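Local coordinates for protein probable fatty acyl-CoA transferase Rv3272 (Mycobacterium tuberculosis, PDB 5YX6) that probably acts as a family III CoA transferase in fatty acid metabolism, binding fatty acyl-CoAs of various chain lengths, palmitoyl-CoA most tightly, at residues G144-V149 against P170-D175; Q20-P25 against V174-G179; A151-T156 against A205-A210. One frame throughout, in Å; residues are numbered along the deposited sequence.

Interaction 1: G144-V149 against P170-D175; sequences GIDLVV and PFQLVD
The carboxylate of Asp-146 is a flat group held between two apolar surfaces: CA and CB of Gln-172 lie over one face, with CA 3.6 Å from Asp-146 CG, and CB of Val-174 sits over the other, 3.3 Å from Asp-146 OD2. The Gln-172 amide plane is turned 78° from the carboxylate, and its OE1 is bonded to Gln-217 NE2 of the second subunit. At the rim, OD2 receives two backbone N-H groups from the first turn of helix 173-196. Asp-175 N, 2.9 Å from Asp-146 OD2, makes the straighter bond (164°) on the anti lone pair, away from OD1; Val-174 N, also 2.9 Å from that oxygen, comes in weakly. CG anti to the backbone N (chi1 -178°) places the Asp-146 carboxylate at this helix start. Its own N-H donates to a water that in turn donates to Asp-175 OD2, a second bridge between the segments. Asp-146 OD2 lies 4.1 Å from Asp-175 OD1, so the like charges may disfavour full ionisation of both acids, although the N-H groups should stabilise the Asp-146 charge. Farther along, Val-149 CG1 meets Val-174 CG1 at 4.1 Å. Here an acidic side chain accepts backbone N-H groups from the first turn of a helix, at a site where Asp-175 is the inferred nucleophile; as in relatives, it probably forms the acyl anhydride and then the aspartyl-CoA thioester.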
ATOM      1  N   GLY A 144       7.891  -9.176  13.846  1.00 34.36           N
ATOM      2  CA  GLY A 144       6.561  -9.494  13.375  1.00 26.64           C
ATOM      3  C   GLY A 144       6.652  -9.894  11.933  1.00 32.14           C
ATOM      4  O   GLY A 144       7.668  -9.660  11.292  1.00 39.71           O
ATOM      5  N   ILE A 145       5.604 -10.512  11.415  1.00 28.93           N
ATOM      6  CA  ILE A 145       5.504 -10.703   9.979  1.00 37.21           C
ATOM      7  C   ILE A 145       4.169 -10.115   9.511  1.00 30.40           C
ATOM      8  O   ILE A 145       3.381  -9.656  10.335  1.00 31.30           O
ATOM      9  CB  ILE A 145       5.645 -12.185   9.584  1.00 38.30           C
ATOM     10  CG1 ILE A 145       4.643 -13.059  10.334  1.00 35.87           C
ATOM     11  CG2 ILE A 145       7.046 -12.669   9.873  1.00 37.02           C
ATOM     12  CD1 ILE A 145       4.420 -14.393   9.652  1.00 40.33           C
ATOM     13  N   ASP A 146       3.959 -10.081   8.198  1.00 29.65           N
ATOM     14  CA  ASP A 146       2.771  -9.475   7.573  1.00 30.87           C
ATOM     15  C   ASP A 146       1.464  -9.883   8.255  1.00 31.37           C
ATOM     16  O   ASP A 146       0.670  -9.039   8.681  1.00 28.81           O
ATOM     17  CB  ASP A 146       2.727  -9.842   6.076  1.00 31.88           C
ATOM     18  CG  ASP A 146       1.538  -9.211   5.330  1.00 43.17           C
ATOM     19  OD1 ASP A 146       0.398  -9.728   5.431  1.00 44.23           O
ATOM     20  OD2 ASP A 146       1.749  -8.180   4.646  1.00 40.35           O
ATOM     21  N   LEU A 147       1.261 -11.192   8.353  1.00 36.34           N
ATOM     22  CA  LEU A 147       0.020 -11.781   8.844  1.00 36.23           C
ATOM     23  C   LEU A 147      -0.347 -11.319  10.266  1.00 31.03           C
ATOM     24  O   LEU A 147      -1.499 -11.019  10.555  1.00 31.49           O
ATOM     25  CB  LEU A 147       0.148 -13.308   8.779  1.00 38.75           C
ATOM     26  CG  LEU A 147      -1.020 -14.221   9.121  1.00 43.27           C
ATOM     27  CD1 LEU A 147      -0.921 -15.484   8.272  1.00 46.06           C
ATOM     28  CD2 LEU A 147      -0.988 -14.570  10.586  1.00 36.78           C
ATOM     29  N   VAL A 148       0.641 -11.255  11.145  1.00 27.13           N
ATOM     30  CA  VAL A 148       0.397 -10.900  12.534  1.00 26.02           C
ATOM     31  C   VAL A 148       0.246  -9.391  12.716  1.00 26.48           C
ATOM     32  O   VAL A 148      -0.567  -8.933  13.516  1.00 25.50           O
ATOM     33  CB  VAL A 148       1.534 -11.431  13.439  1.00 26.81           C
ATOM     34  CG1 VAL A 148       1.342 -10.970  14.865  1.00 27.33           C
ATOM     35  CG2 VAL A 148       1.540 -12.935  13.405  1.00 32.14           C
ATOM     36  N   VAL A 149       1.059  -8.620  11.996  1.00 29.17           N
ATOM     37  CA  VAL A 149       0.946  -7.164  12.014  1.00 30.47           C
ATOM     38  C   VAL A 149      -0.415  -6.700  11.461  1.00 26.87           C
ATOM     39  O   VAL A 149      -1.049  -5.808  12.025  1.00 26.34           O
ATOM     40  CB  VAL A 149       2.091  -6.504  11.204  1.00 30.83           C
ATOM     41  CG1 VAL A 149       1.857  -5.000  11.050  1.00 25.63           C
ATOM     42  CG2 VAL A 149       3.436  -6.801  11.853  1.00 29.33           C
ATOM     43  N   PRO A 170      -5.246 -13.188   2.426  1.00 35.79           N
ATOM     44  CA  PRO A 170      -4.257 -14.131   1.895  1.00 33.24           C
ATOM     45  C   PRO A 170      -3.233 -13.538   0.933  1.00 30.25           C
ATOM     46  O   PRO A 170      -2.658 -14.288   0.148  1.00 36.63           O
ATOM     47  CB  PRO A 170      -5.125 -15.162   1.170  1.00 32.16           C
ATOM     48  CG  PRO A 170      -6.297 -14.376   0.692  1.00 32.60           C
ATOM     49  CD  PRO A 170      -6.522 -13.263   1.688  1.00 32.13           C
ATOM     50  N   PHE A 171      -3.033 -12.230   0.940  1.00 34.03           N
ATOM     51  CA  PHE A 171      -1.860 -11.673   0.258  1.00 32.31           C
ATOM     52  C   PHE A 171      -1.170 -10.675   1.185  1.00 33.74           C
ATOM     53  O   PHE A 171      -1.749 -10.248   2.188  1.00 32.34           O
ATOM     54  CB  PHE A 171      -2.216 -11.047  -1.104  1.00 30.02           C
ATOM     55  CG  PHE A 171      -3.314 -10.024  -1.051  1.00 30.89           C
ATOM     56  CD1 PHE A 171      -3.029  -8.688  -0.818  1.00 25.19           C
ATOM     57  CD2 PHE A 171      -4.634 -10.399  -1.262  1.00 29.06           C
ATOM     58  CE1 PHE A 171      -4.036  -7.747  -0.767  1.00 24.55           C
ATOM     59  CE2 PHE A 171      -5.648  -9.462  -1.222  1.00 28.60           C
ATOM     60  CZ  PHE A 171      -5.352  -8.131  -0.977  1.00 30.90           C
ATOM     61  N   GLN A 172       0.082 -10.352   0.874  1.00 34.16           N
ATOM     62  CA  GLN A 172       0.936  -9.652   1.826  1.00 35.19           C
ATOM     63  C   GLN A 172       0.860  -8.156   1.590  1.00 34.74           C
ATOM     64  O   GLN A 172       1.821  -7.542   1.107  1.00 29.55           O
ATOM     65  CB  GLN A 172       2.391 -10.129   1.722  1.00 32.80           C
ATOM     66  CG  GLN A 172       2.650 -11.554   2.220  1.00 31.01           C
ATOM     67  CD  GLN A 172       2.002 -12.610   1.340  1.00 36.31           C
ATOM     68  OE1 GLN A 172       2.434 -12.838   0.208  1.00 41.29           O
ATOM     69  NE2 GLN A 172       0.947 -13.244   1.845  1.00 30.71           N
ATOM     70  N   LEU A 173      -0.282  -7.569   1.938  1.00 33.02           N
ATOM     71  CA  LEU A 173      -0.523  -6.177   1.606  1.00 36.71           C
ATOM     72  C   LEU A 173       0.313  -5.252   2.476  1.00 31.82           C
ATOM     73  O   LEU A 173       0.739  -4.194   2.025  1.00 32.78           O
ATOM     74  CB  LEU A 173      -2.006  -5.824   1.749  1.00 31.67           C
ATOM     75  CG  LEU A 173      -2.550  -5.706   3.171  1.00 35.82           C
ATOM     76  CD1 LEU A 173      -3.681  -4.700   3.240  1.00 39.19           C
ATOM     77  CD2 LEU A 173      -3.006  -7.061   3.675  1.00 41.29           C
ATOM     78  N   VAL A 174       0.561  -5.657   3.712  1.00 29.73           N
ATOM     79  CA  VAL A 174       1.282  -4.800   4.643  1.00 34.56           C
ATOM     80  C   VAL A 174       2.768  -4.718   4.282  1.00 32.53           C
ATOM     81  O   VAL A 174       3.368  -3.644   4.340  1.00 34.04           O
ATOM     82  CB  VAL A 174       1.101  -5.287   6.090  1.00 33.85           C
ATOM     83  CG1 VAL A 174       2.037  -4.549   7.028  1.00 37.69           C
ATOM     84  CG2 VAL A 174      -0.337  -5.088   6.521  1.00 34.78           C
ATOM     85  N   ASP A 175       3.342  -5.852   3.892  1.00 35.76           N
ATOM     86  CA  ASP A 175       4.698  -5.906   3.354  1.00 34.21           C
ATOM     87  C   ASP A 175       4.875  -5.018   2.129  1.00 32.03           C
ATOM     88  O   ASP A 175       5.753  -4.168   2.091  1.00 33.85           O
ATOM     89  CB  ASP A 175       5.069  -7.340   2.967  1.00 35.18           C
ATOM     90  CG  ASP A 175       5.529  -8.168   4.146  1.00 39.79           C
ATOM     91  OD1 ASP A 175       5.717  -7.594   5.235  1.00 39.42           O
ATOM     92  OD2 ASP A 175       5.727  -9.392   3.974  1.00 43.03           O
TER
HETATM   93  O   HOH W   1       6.365 -10.626   6.710  1.00 36.82           O

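Interaction 2: Q20-P25 against V174-G179; sequences QNVAGP and VDNASG
The start of helix 23-33 runs so close to helix 173-196 that the CA atoms of Ala-23 and Gly-179 are 4.4 Å apart, the nearest pair of the two segments. With no side chain at Gly-179, Ala-23 O can rest directly against its CA, at 3.3 Å. One turn earlier on helix 173-196 lies Asp-175 O, and the methyl of Ala-23 points onto it, Ala-23 CB standing 3.4 Å from that oxygen, while Ala-23 CA adds a CA-H...O contact to it. Val-22 crosses the Asp-175 side chain at about a right angle: its CG1, anti to the backbone N (chi1 174°), reaches Asn-176 OD1 at 3.6 Å and also touches Asp-175 CB, while Val-22 CB stands 3.8 Å from Asp-175 OD2. Asn-176 starts out directed away from the loop, but its amide end comes back towards it, and ND2 makes a weak hydrogen bond to Leu-213 O of the second subunit. Behind this surface, Ser-178 OG donates to Val-174 O at 2.7 Å from above the carbonyl plane, sharing that oxygen with the backbone N-H of Ser-178. The meeting is therefore mostly carbon against oxygen. Asp-175 O keeps its helical bond from Gly-179 N while the Ala-23 carbons rest against it, whereas Val-22 gives the carboxylate of the inferred nucleophile an apolar neighbour, which may raise its pKa somewhat.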
ATOM      1  N   GLN A  20      15.952  -7.977   4.750  1.00 38.76           N
ATOM      2  CA  GLN A  20      15.609  -9.331   4.304  1.00 45.39           C
ATOM      3  C   GLN A  20      14.111  -9.493   4.079  1.00 41.68           C
ATOM      4  O   GLN A  20      13.324  -8.620   4.441  1.00 41.55           O
ATOM      5  CB  GLN A  20      16.083 -10.395   5.293  1.00 43.59           C
ATOM      6  CG  GLN A  20      17.573 -10.398   5.551  1.00 49.88           C
ATOM      7  CD  GLN A  20      17.934 -11.256   6.741  1.00 61.24           C
ATOM      8  OE1 GLN A  20      17.688 -12.468   6.739  1.00 62.31           O
ATOM      9  NE2 GLN A  20      18.511 -10.640   7.768  1.00 58.08           N
ATOM     10  N   ASN A  21      13.736 -10.624   3.484  1.00 41.71           N
ATOM     11  CA  ASN A  21      12.338 -10.996   3.265  1.00 38.65           C
ATOM     12  C   ASN A  21      11.704 -10.080   2.214  1.00 37.57           C
ATOM     13  O   ASN A  21      12.263  -9.958   1.123  1.00 42.14           O
ATOM     14  CB  ASN A  21      11.570 -11.002   4.587  1.00 43.70           C
ATOM     15  CG  ASN A  21      12.247 -11.877   5.641  1.00 52.74           C
ATOM     16  OD1 ASN A  21      12.677 -12.997   5.340  1.00 46.50           O
ATOM     17  ND2 ASN A  21      12.363 -11.366   6.872  1.00 44.00           N
ATOM     18  N   VAL A  22      10.574  -9.427   2.493  1.00 41.20           N
ATOM     19  CA  VAL A  22       9.859  -8.768   1.378  1.00 38.39           C
ATOM     20  C   VAL A  22       9.797  -7.231   1.402  1.00 32.42           C
ATOM     21  O   VAL A  22      10.148  -6.602   0.406  1.00 34.72           O
ATOM     22  CB  VAL A  22       8.407  -9.314   1.253  1.00 42.61           C
ATOM     23  CG1 VAL A  22       7.607  -8.528   0.201  1.00 41.52           C
ATOM     24  CG2 VAL A  22       8.429 -10.800   0.902  1.00 41.46           C
ATOM     25  N   ALA A  23       9.357  -6.630   2.506  1.00 33.52           N
ATOM     26  CA  ALA A  23       9.123  -5.177   2.564  1.00 29.88           C
ATOM     27  C   ALA A  23      10.371  -4.337   2.229  1.00 35.05           C
ATOM     28  O   ALA A  23      10.362  -3.537   1.283  1.00 33.53           O
ATOM     29  CB  ALA A  23       8.592  -4.793   3.921  1.00 29.31           C
ATOM     30  N   GLY A  24      11.427  -4.497   3.020  1.00 32.96           N
ATOM     31  CA  GLY A  24      12.674  -3.793   2.778  1.00 28.11           C
ATOM     32  C   GLY A  24      13.278  -4.044   1.407  1.00 31.25           C
ATOM     33  O   GLY A  24      13.724  -3.105   0.742  1.00 33.76           O
ATOM     34  N   PRO A  25      13.334  -5.314   0.980  1.00 33.46           N
ATOM     35  CA  PRO A  25      13.858  -5.557  -0.370  1.00 32.10           C
ATOM     36  C   PRO A  25      13.019  -4.953  -1.508  1.00 29.49           C
ATOM     37  O   PRO A  25      13.602  -4.641  -2.544  1.00 28.80           O
ATOM     38  CB  PRO A  25      13.876  -7.085  -0.459  1.00 29.10           C
ATOM     39  CG  PRO A  25      14.092  -7.518   0.957  1.00 32.23           C
ATOM     40  CD  PRO A  25      13.289  -6.553   1.779  1.00 30.66           C
ATOM     41  N   VAL A 174       0.561  -5.657   3.712  1.00 29.73           N
ATOM     42  CA  VAL A 174       1.282  -4.800   4.643  1.00 34.56           C
ATOM     43  C   VAL A 174       2.768  -4.718   4.282  1.00 32.53           C
ATOM     44  O   VAL A 174       3.368  -3.644   4.340  1.00 34.04           O
ATOM     45  CB  VAL A 174       1.101  -5.287   6.090  1.00 33.85           C
ATOM     46  CG1 VAL A 174       2.037  -4.549   7.028  1.00 37.69           C
ATOM     47  CG2 VAL A 174      -0.337  -5.088   6.521  1.00 34.78           C
ATOM     48  N   ASP A 175       3.342  -5.852   3.892  1.00 35.76           N
ATOM     49  CA  ASP A 175       4.698  -5.906   3.354  1.00 34.21           C
ATOM     50  C   ASP A 175       4.875  -5.018   2.129  1.00 32.03           C
ATOM     51  O   ASP A 175       5.753  -4.168   2.091  1.00 33.85           O
ATOM     52  CB  ASP A 175       5.069  -7.340   2.967  1.00 35.18           C
ATOM     53  CG  ASP A 175       5.529  -8.168   4.146  1.00 39.79           C
ATOM     54  OD1 ASP A 175       5.717  -7.594   5.235  1.00 39.42           O
ATOM     55  OD2 ASP A 175       5.727  -9.392   3.974  1.00 43.03           O
ATOM     56  N   ASN A 176       4.039  -5.226   1.119  1.00 33.62           N
ATOM     57  CA  ASN A 176       4.236  -4.543  -0.141  1.00 27.89           C
ATOM     58  C   ASN A 176       3.936  -3.056  -0.013  1.00 29.85           C
ATOM     59  O   ASN A 176       4.673  -2.229  -0.557  1.00 33.90           O
ATOM     60  CB  ASN A 176       3.400  -5.203  -1.234  1.00 27.86           C
ATOM     61  CG  ASN A 176       3.887  -6.624  -1.550  1.00 45.15           C
ATOM     62  OD1 ASN A 176       5.086  -6.863  -1.730  1.00 46.63           O
ATOM     63  ND2 ASN A 176       2.959  -7.571  -1.603  1.00 43.54           N
ATOM     64  N   ALA A 177       2.913  -2.703   0.755  1.00 27.19           N
ATOM     65  CA  ALA A 177       2.650  -1.290   1.028  1.00 28.12           C
ATOM     66  C   ALA A 177       3.792  -0.653   1.816  1.00 28.50           C
ATOM     67  O   ALA A 177       4.170   0.490   1.550  1.00 26.81           O
ATOM     68  CB  ALA A 177       1.330  -1.114   1.778  1.00 29.64           C
ATOM     69  N   SER A 178       4.354  -1.389   2.774  1.00 28.57           N
ATOM     70  CA  SER A 178       5.444  -0.847   3.588  1.00 25.84           C
ATOM     71  C   SER A 178       6.676  -0.578   2.743  1.00 24.64           C
ATOM     72  O   SER A 178       7.358   0.417   2.939  1.00 26.75           O
ATOM     73  CB  SER A 178       5.806  -1.793   4.734  1.00 28.41           C
ATOM     74  OG  SER A 178       4.777  -1.819   5.706  1.00 34.53           O
ATOM     75  N   GLY A 179       6.953  -1.464   1.796  1.00 26.94           N
ATOM     76  CA  GLY A 179       8.044  -1.265   0.860  1.00 23.34           C
ATOM     77  C   GLY A 179       7.952   0.033   0.081  1.00 26.95           C
ATOM     78  O   GLY A 179       8.941   0.746  -0.066  1.00 30.30           O
TER

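Interaction 3: A151-T156 against A205-A210; sequences AEAGMT and AMYDVA
A Schellman motif ends helix 146-152, and its turn packs against the opening turns of helix 206-213, the helix that directly follows strand 201-205, outermost within this chain in the parallel sheet of the Rossmann domain. Gly-154 makes the turn, its positive phi of 103° taking the chain out of the helix just after Ala-153. The Ala-153 methyl lies where the two segments come closest: its CB is 3.7 Å from Ala-210 CB and also 3.8 Å from Tyr-207 CE1. Tyr-207, with CG anti to the backbone N (chi1 -178°), sets its ring beside the end of the first helix, so that Glu-152 O lies at the ring edge, near its plane, 4.0 Å from Tyr-207 CE1. The Glu-152 carboxylate turns elsewhere, to a salt bridge with Arg-142. Polar support comes from Gln-214, whose NE2 is hydrogen-bonded to both Ala-153 O and Ala-210 O and so ties the two segments together. The second subunit borders the same helix, where Tyr-207 packs on its Leu-343 and Asp-208 forms a salt bridge with its Arg-364. Beyond the turn, Met-155 runs as an extended chain from CG onward (chi2 -178°), which carries its tip over to the end of the facing segment. There its CE methyl touches both the side chain and the backbone of Ala-210, lying 3.8 Å from Ala-210 CB and 3.6 Å from Ala-210 O.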
ATOM      1  N   ALA A 151      -3.261  -8.358  11.480  1.00 31.31           N
ATOM      2  CA  ALA A 151      -4.301  -8.720  12.437  1.00 30.43           C
ATOM      3  C   ALA A 151      -4.237  -7.853  13.689  1.00 27.26           C
ATOM      4  O   ALA A 151      -5.255  -7.501  14.265  1.00 32.31           O
ATOM      5  CB  ALA A 151      -4.195 -10.200  12.811  1.00 30.28           C
ATOM      6  N   GLU A 152      -3.034  -7.522  14.123  1.00 28.27           N
ATOM      7  CA  GLU A 152      -2.889  -6.712  15.319  1.00 30.44           C
ATOM      8  C   GLU A 152      -3.336  -5.262  15.042  1.00 33.18           C
ATOM      9  O   GLU A 152      -3.800  -4.564  15.951  1.00 31.51           O
ATOM     10  CB  GLU A 152      -1.447  -6.782  15.842  1.00 26.15           C
ATOM     11  CG  GLU A 152      -1.265  -6.123  17.202  1.00 29.96           C
ATOM     12  CD  GLU A 152       0.003  -6.554  17.932  1.00 34.71           C
ATOM     13  OE1 GLU A 152       0.776  -7.385  17.403  1.00 32.08           O
ATOM     14  OE2 GLU A 152       0.221  -6.058  19.055  1.00 35.66           O
ATOM     15  N   ALA A 153      -3.216  -4.826  13.786  1.00 28.09           N
ATOM     16  CA  ALA A 153      -3.655  -3.480  13.375  1.00 28.03           C
ATOM     17  C   ALA A 153      -5.146  -3.395  12.995  1.00 34.58           C
ATOM     18  O   ALA A 153      -5.634  -2.335  12.584  1.00 31.64           O
ATOM     19  CB  ALA A 153      -2.814  -2.992  12.225  1.00 26.47           C
ATOM     20  N   GLY A 154      -5.854  -4.517  13.060  1.00 26.16           N
ATOM     21  CA  GLY A 154      -7.291  -4.476  12.868  1.00 29.83           C
ATOM     22  C   GLY A 154      -7.860  -4.935  11.537  1.00 27.88           C
ATOM     23  O   GLY A 154      -9.060  -4.801  11.310  1.00 29.20           O
ATOM     24  N   MET A 155      -7.028  -5.514  10.678  1.00 27.24           N
ATOM     25  CA  MET A 155      -7.442  -5.781   9.302  1.00 30.96           C
ATOM     26  C   MET A 155      -8.375  -6.980   9.117  1.00 33.95           C
ATOM     27  O   MET A 155      -8.774  -7.275   7.990  1.00 36.73           O
ATOM     28  CB  MET A 155      -6.212  -5.965   8.417  1.00 27.42           C
ATOM     29  CG  MET A 155      -5.478  -4.664   8.172  1.00 29.42           C
ATOM     30  SD  MET A 155      -4.056  -4.848   7.088  1.00 32.80           S
ATOM     31  CE  MET A 155      -3.815  -3.135   6.600  1.00 33.78           C
ATOM     32  N   THR A 156      -8.756  -7.637  10.209  1.00 31.04           N
ATOM     33  CA  THR A 156      -9.702  -8.746  10.131  1.00 35.02           C
ATOM     34  C   THR A 156     -11.122  -8.260  10.410  1.00 36.19           C
ATOM     35  O   THR A 156     -12.079  -9.022  10.272  1.00 41.08           O
ATOM     36  CB  THR A 156      -9.355  -9.917  11.133  1.00 38.59           C
ATOM     37  OG1 THR A 156      -9.576  -9.506  12.491  1.00 31.47           O
ATOM     38  CG2 THR A 156      -7.909 -10.394  10.975  1.00 34.03           C
ATOM     39  N   ALA A 205       7.361   2.168  10.173  1.00 29.94           N
ATOM     40  CA  ALA A 205       6.842   0.984  10.866  1.00 26.62           C
ATOM     41  C   ALA A 205       5.708   0.334  10.072  1.00 27.19           C
ATOM     42  O   ALA A 205       4.797   1.021   9.596  1.00 22.21           O
ATOM     43  CB  ALA A 205       6.374   1.346  12.257  1.00 26.65           C
ATOM     44  N   MET A 206       5.780  -0.986   9.910  1.00 26.22           N
ATOM     45  CA  MET A 206       4.749  -1.721   9.186  1.00 27.96           C
ATOM     46  C   MET A 206       3.388  -1.518   9.844  1.00 27.34           C
ATOM     47  O   MET A 206       2.361  -1.382   9.169  1.00 25.23           O
ATOM     48  CB  MET A 206       5.091  -3.208   9.110  1.00 33.48           C
ATOM     49  CG  MET A 206       6.096  -3.581   8.016  1.00 35.63           C
ATOM     50  SD  MET A 206       6.739  -5.270   8.208  1.00 51.13           S
ATOM     51  CE  MET A 206       5.243  -6.238   8.047  1.00 42.33           C
ATOM     52  N   TYR A 207       3.387  -1.486  11.168  1.00 25.87           N
ATOM     53  CA  TYR A 207       2.165  -1.228  11.904  1.00 28.26           C
ATOM     54  C   TYR A 207       1.550   0.115  11.518  1.00 28.18           C
ATOM     55  O   TYR A 207       0.338   0.206  11.287  1.00 26.91           O
ATOM     56  CB  TYR A 207       2.439  -1.276  13.401  1.00 25.26           C
ATOM     57  CG  TYR A 207       1.213  -1.069  14.262  1.00 28.54           C
ATOM     58  CD1 TYR A 207       0.299  -2.097  14.460  1.00 26.96           C
ATOM     59  CD2 TYR A 207       0.999   0.134  14.919  1.00 27.34           C
ATOM     60  CE1 TYR A 207      -0.809  -1.922  15.266  1.00 28.11           C
ATOM     61  CE2 TYR A 207      -0.104   0.317  15.725  1.00 29.92           C
ATOM     62  CZ  TYR A 207      -0.999  -0.715  15.898  1.00 28.81           C
ATOM     63  OH  TYR A 207      -2.097  -0.536  16.701  1.00 32.55           O
ATOM     64  N   ASP A 208       2.390   1.149  11.447  1.00 28.03           N
ATOM     65  CA  ASP A 208       1.933   2.497  11.101  1.00 27.77           C
ATOM     66  C   ASP A 208       1.343   2.526   9.698  1.00 26.48           C
ATOM     67  O   ASP A 208       0.342   3.189   9.458  1.00 25.91           O
ATOM     68  CB  ASP A 208       3.076   3.511  11.215  1.00 28.00           C
ATOM     69  CG  ASP A 208       3.533   3.720  12.653  1.00 34.19           C
ATOM     70  OD1 ASP A 208       2.877   3.159  13.557  1.00 36.87           O
ATOM     71  OD2 ASP A 208       4.540   4.443  12.881  1.00 31.55           O
ATOM     72  N   VAL A 209       1.959   1.787   8.783  1.00 25.62           N
ATOM     73  CA  VAL A 209       1.446   1.681   7.432  1.00 23.82           C
ATOM     74  C   VAL A 209       0.077   1.004   7.411  1.00 26.22           C
ATOM     75  O   VAL A 209      -0.831   1.455   6.715  1.00 27.15           O
ATOM     76  CB  VAL A 209       2.415   0.916   6.533  1.00 23.07           C
ATOM     77  CG1 VAL A 209       1.814   0.749   5.139  1.00 24.40           C
ATOM     78  CG2 VAL A 209       3.763   1.654   6.462  1.00 20.36           C
ATOM     79  N   ALA A 210      -0.066  -0.072   8.182  1.00 25.69           N
ATOM     80  CA  ALA A 210      -1.308  -0.836   8.229  1.00 27.44           C
ATOM     81  C   ALA A 210      -2.443   0.004   8.792  1.00 28.90           C
ATOM     82  O   ALA A 210      -3.547   0.009   8.246  1.00 30.73           O
ATOM     83  CB  ALA A 210      -1.132  -2.097   9.055  1.00 28.80           C
TER

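How the interactions relate
Interactions 1 and 2 share Val-174 and Asp-175 at the head of helix 173-196, their centres 9 Å apart, while interactions 1 and 3 use opposite ends of helix 146-152, with centres 8 Å apart; interactions 2 and 3 are 13 Å apart. Along the chain the order is 20-25, 144-149, 151-156, 170-179 and 205-210, so a loop after strand 14-17 and a helix after strand 201-205 are brought to one place. Met-206, on the 205-210 segment, reaches residues shared by interactions 1 and 2: its CE packs 3.2 Å from Asp-175 OD1. Leu-173 and Val-174 similarly touch Met-155. The inferred nucleophile thus sits where four pieces of chain converge, close to the second subunit.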